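Local structure of V-type ATP synthase alpha chain (Nanoarchaeum equitans Kin4-M, 5BN3) at residues A[118-123]-A[130-135]; A[155-160]-A[167-172]. The protein is the alpha (A) chain of a V-type ATP synthase, probably part of a rotary complex, with beta-barrel, barrel-sandwich, P-loop nucleotide-binding and C-terminal domains. All coordinates share one frame; numbering follows the deposited sequence.

Contact 1: A[118-123]-A[130-135]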
loop_
_atom_site.group_PDB
_atom_site.type_symbol
_atom_site.label_atom_id
_atom_site.label_comp_id
_atom_site.label_asym_id
_atom_site.label_seq_id
_atom_site.Cartn_x
_atom_site.Cartn_y
_atom_site.Cartn_z
ATOM N N PRO A 118 -6.124 35.604 53.671
ATOM C CA PRO A 118 -5.958 36.685 52.691
ATOM C C PRO A 118 -4.516 37.176 52.593
ATOM O O PRO A 118 -3.769 37.094 53.567
ATOM C CB PRO A 118 -6.860 37.798 53.242
ATOM C CG PRO A 118 -6.903 37.552 54.707
ATOM C CD PRO A 118 -6.861 36.051 54.867
ATOM N N LYS A 119 -4.133 37.668 51.419
ATOM C CA LYS A 119 -2.800 38.216 51.221
ATOM C C LYS A 119 -2.896 39.665 50.777
ATOM O O LYS A 119 -1.888 40.314 50.505
ATOM C CB LYS A 119 -2.024 37.391 50.192
ATOM C CG LYS A 119 -1.598 36.026 50.700
ATOM C CD LYS A 119 -0.821 36.158 52.002
ATOM C CE LYS A 119 -0.269 34.819 52.466
ATOM N NZ LYS A 119 0.569 34.968 53.691
ATOM N N LYS A 120 -4.126 40.159 50.706
ATOM C CA LYS A 120 -4.375 41.550 50.363
ATOM C C LYS A 120 -5.203 42.201 51.461
ATOM O O LYS A 120 -5.886 41.515 52.225
ATOM C CB LYS A 120 -5.116 41.646 49.032
ATOM C CG LYS A 120 -4.438 40.944 47.870
ATOM C CD LYS A 120 -3.074 41.537 47.561
ATOM C CE LYS A 120 -3.106 42.366 46.287
ATOM N NZ LYS A 120 -1.815 42.287 45.541
ATOM N N LYS A 121 -5.136 43.526 51.543
ATOM C CA LYS A 121 -5.922 44.265 52.518
ATOM C C LYS A 121 -7.047 45.023 51.835
ATOM O O LYS A 121 -7.024 45.227 50.621
ATOM C CB LYS A 121 -5.039 45.249 53.288
ATOM C CG LYS A 121 -3.969 44.592 54.139
ATOM C CD LYS A 121 -3.127 45.634 54.858
ATOM C CE LYS A 121 -2.094 44.989 55.768
ATOM N NZ LYS A 121 -1.275 46.021 56.461
ATOM N N LYS A 122 -8.035 45.429 52.624
ATOM C CA LYS A 122 -9.106 46.288 52.145
ATOM C C LYS A 122 -8.496 47.586 51.625
ATOM O O LYS A 122 -7.585 48.139 52.242
ATOM C CB LYS A 122 -10.070 46.579 53.297
ATOM C CG LYS A 122 -11.322 47.355 52.929
ATOM C CD LYS A 122 -12.168 47.579 54.175
ATOM C CE LYS A 122 -13.284 48.576 53.929
ATOM N NZ LYS A 122 -13.930 48.992 55.206
ATOM N N GLY A 123 -8.972 48.056 50.476
ATOM C CA GLY A 123 -8.447 49.276 49.891
ATOM C C GLY A 123 -7.308 49.042 48.917
ATOM O O GLY A 123 -6.921 49.949 48.179
ATOM N N ASP A 130 -3.910 38.148 40.068
ATOM C CA ASP A 130 -3.274 38.405 41.359
ATOM C C ASP A 130 -3.665 37.368 42.411
ATOM O O ASP A 130 -4.793 36.872 42.418
ATOM C CB ASP A 130 -3.621 39.806 41.872
ATOM C CG ASP A 130 -2.845 40.903 41.167
ATOM O OD1 ASP A 130 -1.799 40.602 40.555
ATOM O OD2 ASP A 130 -3.280 42.072 41.240
ATOM N N ILE A 131 -2.728 37.047 43.299
ATOM C CA ILE A 131 -3.007 36.162 44.422
ATOM C C ILE A 131 -3.695 36.946 45.539
ATOM O O ILE A 131 -3.081 37.805 46.174
ATOM C CB ILE A 131 -1.712 35.521 44.965
ATOM C CG1 ILE A 131 -1.027 34.698 43.869
ATOM C CG2 ILE A 131 -2.011 34.647 46.169
ATOM C CD1 ILE A 131 0.324 34.146 44.275
ATOM N N ILE A 132 -4.971 36.652 45.772
ATOM C CA ILE A 132 -5.755 37.371 46.772
ATOM C C ILE A 132 -5.630 36.714 48.147
ATOM O O ILE A 132 -5.911 37.338 49.174
ATOM C CB ILE A 132 -7.238 37.492 46.344
ATOM C CG1 ILE A 132 -7.954 38.581 47.146
ATOM C CG2 ILE A 132 -7.957 36.152 46.463
ATOM C CD1 ILE A 132 -9.341 38.890 46.644
ATOM N N GLY A 133 -5.193 35.456 48.159
ATOM C CA GLY A 133 -5.002 34.720 49.397
ATOM C C GLY A 133 -4.618 33.271 49.157
ATOM O O GLY A 133 -4.441 32.855 48.012
ATOM N N THR A 134 -4.486 32.498 50.233
ATOM C CA THR A 134 -4.116 31.088 50.117
ATOM C C THR A 134 -5.069 30.164 50.871
ATOM O O THR A 134 -5.700 30.565 51.850
ATOM C CB THR A 134 -2.671 30.821 50.600
ATOM O OG1 THR A 134 -2.534 31.234 51.965
ATOM C CG2 THR A 134 -1.666 31.571 49.743
ATOM N N VAL A 135 -5.162 28.923 50.401
ATOM C CA VAL A 135 -5.937 27.886 51.072
ATOM C C VAL A 135 -5.076 26.638 51.228
ATOM O O VAL A 135 -4.498 26.154 50.254
ATOM C CB VAL A 135 -7.200 27.523 50.266
ATOM C CG1 VAL A 135 -7.861 26.282 50.837
ATOM C CG2 VAL A 135 -8.181 28.679 50.261
#

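Contact 2: A[155-160]-A[167-172]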
loop_
_atom_site.group_PDB
_atom_site.type_symbol
_atom_site.label_atom_id
_atom_site.label_comp_id
_atom_site.label_asym_id
_atom_site.label_seq_id
_atom_site.Cartn_x
_atom_site.Cartn_y
_atom_site.Cartn_z
ATOM N N GLU A 155 -12.953 46.298 48.042
ATOM C CA GLU A 155 -13.901 47.019 48.880
ATOM C C GLU A 155 -14.186 46.221 50.146
ATOM O O GLU A 155 -14.602 46.774 51.165
ATOM C CB GLU A 155 -15.195 47.275 48.102
ATOM C CG GLU A 155 -14.978 47.966 46.760
ATOM C CD GLU A 155 -16.260 48.118 45.959
ATOM O OE1 GLU A 155 -17.122 47.217 46.033
ATOM O OE2 GLU A 155 -16.403 49.140 45.256
ATOM N N GLU A 156 -13.945 44.916 50.066
ATOM C CA GLU A 156 -14.182 44.009 51.178
ATOM C C GLU A 156 -13.385 42.729 50.955
ATOM O O GLU A 156 -13.346 42.211 49.838
ATOM C CB GLU A 156 -15.673 43.672 51.260
ATOM C CG GLU A 156 -16.225 43.613 52.666
ATOM C CD GLU A 156 -16.485 44.987 53.244
ATOM O OE1 GLU A 156 -16.926 45.883 52.493
ATOM O OE2 GLU A 156 -16.252 45.172 54.453
ATOM N N ILE A 157 -12.739 42.228 52.003
ATOM C CA ILE A 157 -12.071 40.929 51.927
ATOM C C ILE A 157 -12.104 40.212 53.273
ATOM O O ILE A 157 -11.764 40.786 54.309
ATOM C CB ILE A 157 -10.623 41.031 51.374
ATOM C CG1 ILE A 157 -9.986 39.639 51.283
ATOM C CG2 ILE A 157 -9.774 41.968 52.221
ATOM C CD1 ILE A 157 -8.628 39.627 50.613
ATOM N N TYR A 158 -12.527 38.953 53.248
ATOM C CA TYR A 158 -12.745 38.200 54.476
ATOM C C TYR A 158 -11.633 37.195 54.753
ATOM O O TYR A 158 -10.695 37.050 53.964
ATOM C CB TYR A 158 -14.103 37.503 54.416
ATOM C CG TYR A 158 -15.228 38.451 54.079
ATOM C CD1 TYR A 158 -15.385 39.641 54.774
ATOM C CD2 TYR A 158 -16.115 38.171 53.054
ATOM C CE1 TYR A 158 -16.405 40.515 54.468
ATOM C CE2 TYR A 158 -17.138 39.042 52.739
ATOM C CZ TYR A 158 -17.276 40.212 53.450
ATOM O OH TYR A 158 -18.293 41.082 53.141
ATOM N N GLU A 159 -11.746 36.509 55.885
ATOM C CA GLU A 159 -10.730 35.567 56.332
ATOM C C GLU A 159 -11.393 34.468 57.146
ATOM O O GLU A 159 -12.349 34.729 57.878
ATOM C CB GLU A 159 -9.690 36.293 57.191
ATOM C CG GLU A 159 -8.792 35.379 58.012
ATOM C CD GLU A 159 -7.819 36.148 58.884
ATOM O OE1 GLU A 159 -8.148 37.284 59.289
ATOM O OE2 GLU A 159 -6.724 35.616 59.163
ATOM N N GLY A 160 -10.902 33.240 57.009
ATOM C CA GLY A 160 -11.369 32.152 57.846
ATOM C C GLY A 160 -11.932 30.974 57.081
ATOM O O GLY A 160 -11.456 30.634 55.996
ATOM N N THR A 167 -18.738 34.091 49.138
ATOM C CA THR A 167 -17.965 35.284 48.806
ATOM C C THR A 167 -16.836 35.484 49.817
ATOM O O THR A 167 -17.069 35.476 51.027
ATOM C CB THR A 167 -18.869 36.536 48.795
ATOM O OG1 THR A 167 -19.941 36.344 47.862
ATOM C CG2 THR A 167 -18.078 37.776 48.405
ATOM N N ILE A 168 -15.614 35.654 49.318
ATOM C CA ILE A 168 -14.452 35.860 50.180
ATOM C C ILE A 168 -13.901 37.274 50.035
ATOM O O ILE A 168 -13.075 37.716 50.835
ATOM C CB ILE A 168 -13.333 34.839 49.888
ATOM C CG1 ILE A 168 -13.017 34.791 48.394
ATOM C CG2 ILE A 168 -13.730 33.461 50.374
ATOM C CD1 ILE A 168 -11.652 35.328 48.046
ATOM N N ALA A 169 -14.364 37.971 49.001
ATOM C CA ALA A 169 -13.956 39.347 48.747
ATOM C C ALA A 169 -14.897 40.026 47.760
ATOM O O ALA A 169 -15.627 39.357 47.028
ATOM C CB ALA A 169 -12.531 39.394 48.231
ATOM N N ILE A 170 -14.873 41.355 47.743
ATOM C CA ILE A 170 -15.680 42.123 46.802
ATOM C C ILE A 170 -14.820 43.179 46.112
ATOM O O ILE A 170 -14.172 43.992 46.775
ATOM C CB ILE A 170 -16.887 42.784 47.503
ATOM C CG1 ILE A 170 -17.890 41.711 47.937
ATOM C CG2 ILE A 170 -17.564 43.790 46.583
ATOM C CD1 ILE A 170 -18.907 42.185 48.952
ATOM N N VAL A 171 -14.803 43.148 44.780
ATOM C CA VAL A 171 -14.007 44.080 43.985
ATOM C C VAL A 171 -14.898 44.791 42.969
ATOM O O VAL A 171 -15.552 44.138 42.153
ATOM C CB VAL A 171 -12.874 43.352 43.230
ATOM C CG1 VAL A 171 -11.948 44.353 42.558
ATOM C CG2 VAL A 171 -12.087 42.464 44.175
ATOM N N ASN A 172 -14.917 46.124 43.023
ATOM C CA ASN A 172 -15.775 46.937 42.156
ATOM C C ASN A 172 -17.228 46.467 42.137
ATOM O O ASN A 172 -17.867 46.424 41.083
ATOM C CB ASN A 172 -15.217 47.014 40.731
ATOM C CG ASN A 172 -14.382 48.260 40.496
ATOM O OD1 ASN A 172 -13.714 48.759 41.406
ATOM N ND2 ASN A 172 -14.422 48.776 39.274
#

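Contact 1: A[118-123]-A[130-135]
Pro118 meets Gly133 across an antiparallel, non-hydrogen-bonded pair, with the two CA atoms 4.0 Å apart. Gly133 has no side chain, and its backbone comes close to Pro118 CA. Pro118 CA also makes a CA-H...O contact of 3.6 Å with Ile132 O. The proline ring itself turns away from 130-135 and packs on Ile157 and Glu159.

Lys119 supplies the hydrogen bond of the contact. Lys119 N lies 2.9 Å from Ile132 O and the N-H...O angle is 170°. The bond is almost straight at the hydrogen, but the donor stands 42° above the carbonyl plane. Lys119 CG sits anti to the carbonyl carbon (chi1 -72°), which places it 3.9 Å from Gly133 CA. The end of the side chain leads away from the strand.

This bond lies at the end of the pairing between strands 114-118 and 131-137, in the barrel-sandwich domain of the subunit. From here segment 118-123 leaves the sheet as a loop.

Lys120 lays its aliphatic part over the backbone of 131-132. Lys120 CG is 3.8 Å from Ile131 O and 4.3 Å from Ile132 CG1. The side chain then bends toward Asp130, and Lys120 NZ stops 4.5 Å from Asp130 OD2, beyond salt-bridge range. That carboxylate oxygen accepts a hydrogen bond from Lys127 N.

Contact 2: A[155-160]-A[167-172]
Glu155 and Ile170 meet first through the backbone, with Glu155 N 2.9 Å from Ile170 O. The donor lies nearly along the C=O axis, at a C=O...N angle of 169°. Glu156 N adds a weak bond to the same oxygen.

The Glu155 side chain then runs on past Ile170 toward Asn172. Glu155 CB lies 3.7 Å from Ile170 O. CG is held beside the backbone N (chi1 -54°) and stays near the same oxygen. Beyond CG the chain is extended, and Glu155 CD comes 3.8 Å from Asn172 N. At the tip, Glu155 OE1 touches Ile170 CG2 at 3.5 Å, and the two side chains cross at about a right angle. OE1 accepts its hydrogen bond from Gly173 N. OE2 packs near Asn172 CA. Asn172 N is buried here without a hydrogen-bonding partner.

Ile170 N binds Glu156 O at 2.7 Å. The Glu156 and Ile170 side chains share one face of the sheet; on the opposite face Ile157 CG1 packs on Ala169 CB at 4.0 Å. Tyr158 N donates to Ile168 O at 2.8 Å, almost straight. The Tyr158 ring brings CD2 to Thr167 O, 3.5 Å away, with the oxygen in the ring plane at its edge.

Glu155 and Glu156 thus face the single residue Ile170. This is a classic beta bulge, set in the antiparallel pairing of strands 152-157 and 169-171 within the barrel-sandwich domain.

Overall arrangement
Coming from the N-terminal beta-barrel, the chain later reaches strand 114-118 of the barrel-sandwich domain. Contact 1 closes the excursion between 118-123 and 130-135, which includes the short strand 125-126. The chain then runs through strand 140-145 into strand 152-157. Contact 2 closes the next excursion, between 155-160 and 167-172, with strand 160-162, which begins at the last residue of 155-160. The closures come in series, neither nesting nor crossing. Their sheets are interlinked: strand 125-126 from the first excursion joins the sheet of contact 2, and strand 160-162 joins that of contact 1. The centres lie about 9 Å apart. Ile132 packs on Ala169 (CD1 to CB, 3.6 Å), tying the two sheets together.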